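PDB 3UKN: novel protein similar to vertebrate potassium voltage-gated channel, subfamily H (Eag-related) family from Danio rerio, which probably forms the pore of a tetrameric voltage-gated potassium channel, this piece being its cytoplasmic C-linker and cyclic nucleotide-binding homology domain. Local coordinates for residues B[54-59]-B[95-100]. Residues are numbered along the deposited sequence; the frame is centred on the assembly and turned at random.
Sequences VSELLK and SLIIKT
The long side chain of K99 reaches across to the backbone of S55. From CB, which sets out toward the loop 54-59, the chain turns about the CB-CG bond (chi2 -89°) and then runs straight through CD. K99 CE passes 3.4 Å from S55 O. K99 NZ gives S55 O a hydrogen bond of 2.8 Å, coming from above the carbonyl plane. S55 OG is farther from NZ and bonds instead to D53, whose carboxylate also forms a salt bridge with NZ; lysine thus has both the reach and the charge this place needs. The contact joins the C-linker loop between helices 32-45 and 63-71 to the start of the beta roll of the cyclic nucleotide-binding homology domain, where helix 88-96 gives way to strand 99-103. A type I turn from E56 to K59 brings L58 round to L96, and L58 CD1 meets L96 CD2 at 3.7 Å, the side chains crossing nearly at right angles; leucine's apolar, branched end sets methyl against methyl here, with L58 buried. Beside them a water accepts from L58 N and donates to L96 O. E56, extended, lays its carboxylate carbon CD 3.9 Å from I97 CG2, with the CG methylene close behind, a van der Waals contact.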
# COMPACT_ATOMS: atom_id res chain seq x y z
N VAL B 54 -1.14 -0.44 -3.70
CA VAL B 54 0.29 -0.77 -3.73
C VAL B 54 0.61 -2.17 -3.22
O VAL B 54 1.78 -2.58 -3.16
CB VAL B 54 1.16 0.25 -2.94
CG1 VAL B 54 0.96 1.65 -3.48
CG2 VAL B 54 0.86 0.18 -1.45
N SER B 55 -0.42 -2.92 -2.87
CA SER B 55 -0.25 -4.29 -2.39
C SER B 55 0.21 -5.17 -3.55
O SER B 55 0.03 -4.81 -4.71
CB SER B 55 -1.56 -4.83 -1.81
OG SER B 55 -2.48 -5.18 -2.83
N GLU B 56 0.79 -6.33 -3.23
CA GLU B 56 1.30 -7.25 -4.23
C GLU B 56 1.01 -8.66 -3.74
O GLU B 56 1.78 -9.22 -2.94
CB GLU B 56 2.81 -7.02 -4.43
CG GLU B 56 3.42 -7.53 -5.74
CD GLU B 56 4.94 -7.30 -5.84
OE1 GLU B 56 5.39 -6.16 -5.55
OE2 GLU B 56 5.68 -8.26 -6.20
N LEU B 57 -0.10 -9.23 -4.20
CA LEU B 57 -0.61 -10.50 -3.66
C LEU B 57 0.25 -11.68 -4.04
O LEU B 57 0.21 -12.72 -3.39
CB LEU B 57 -2.03 -10.78 -4.15
CG LEU B 57 -3.24 -10.17 -3.43
CD1 LEU B 57 -4.44 -10.19 -4.37
CD2 LEU B 57 -3.57 -10.90 -2.11
N LEU B 58 1.04 -11.52 -5.10
CA LEU B 58 1.70 -12.67 -5.72
C LEU B 58 3.19 -12.70 -5.45
O LEU B 58 3.89 -13.62 -5.86
CB LEU B 58 1.45 -12.68 -7.23
CG LEU B 58 0.00 -12.45 -7.65
CD1 LEU B 58 -0.10 -12.39 -9.15
CD2 LEU B 58 -0.94 -13.53 -7.07
N LYS B 59 3.66 -11.67 -4.75
CA LYS B 59 5.09 -11.51 -4.46
C LYS B 59 5.76 -12.72 -3.80
O LYS B 59 6.91 -13.03 -4.12
CB LYS B 59 5.31 -10.28 -3.58
CG LYS B 59 6.77 -10.11 -3.16
CD LYS B 59 7.05 -8.69 -2.66
CE LYS B 59 8.52 -8.32 -2.84
NZ LYS B 59 8.69 -6.84 -2.83
N SER B 95 3.66 -7.99 -15.76
CA SER B 95 2.24 -8.26 -15.95
C SER B 95 1.61 -8.62 -14.62
O SER B 95 0.41 -8.41 -14.43
CB SER B 95 2.00 -9.41 -16.95
OG SER B 95 2.33 -10.64 -16.36
N LEU B 96 2.41 -9.15 -13.70
CA LEU B 96 1.90 -9.54 -12.39
C LEU B 96 1.68 -8.38 -11.39
O LEU B 96 1.06 -8.57 -10.35
CB LEU B 96 2.80 -10.62 -11.77
CG LEU B 96 2.88 -11.96 -12.51
CD1 LEU B 96 4.03 -12.82 -11.98
CD2 LEU B 96 1.55 -12.71 -12.43
N ILE B 97 2.19 -7.18 -11.71
CA ILE B 97 2.03 -6.02 -10.82
C ILE B 97 1.14 -4.94 -11.46
O ILE B 97 1.06 -3.81 -10.98
CB ILE B 97 3.40 -5.36 -10.39
CG1 ILE B 97 4.14 -4.76 -11.60
CG2 ILE B 97 4.28 -6.36 -9.59
CD1 ILE B 97 5.44 -4.00 -11.25
N ILE B 98 0.46 -5.30 -12.54
CA ILE B 98 -0.43 -4.36 -13.21
C ILE B 98 -1.81 -4.37 -12.54
O ILE B 98 -2.36 -5.42 -12.26
CB ILE B 98 -0.59 -4.70 -14.73
CG1 ILE B 98 0.71 -4.46 -15.49
CG2 ILE B 98 -1.72 -3.90 -15.36
CD1 ILE B 98 0.62 -4.79 -16.94
N LYS B 99 -2.35 -3.19 -12.28
CA LYS B 99 -3.64 -3.04 -11.60
C LYS B 99 -4.60 -2.33 -12.53
O LYS B 99 -4.20 -1.79 -13.56
CB LYS B 99 -3.49 -2.17 -10.36
CG LYS B 99 -2.33 -2.53 -9.45
CD LYS B 99 -2.77 -3.56 -8.45
CE LYS B 99 -1.65 -3.86 -7.46
NZ LYS B 99 -2.09 -4.91 -6.50
N THR B 100 -5.86 -2.29 -12.12
CA THR B 100 -6.91 -1.65 -12.89
C THR B 100 -7.85 -0.90 -11.96
O THR B 100 -7.95 -1.21 -10.77
CB THR B 100 -7.73 -2.69 -13.65
OG1 THR B 100 -8.30 -3.61 -12.71
CG2 THR B 100 -6.84 -3.47 -14.63
O HOH W 1 1.49 -9.36 -7.31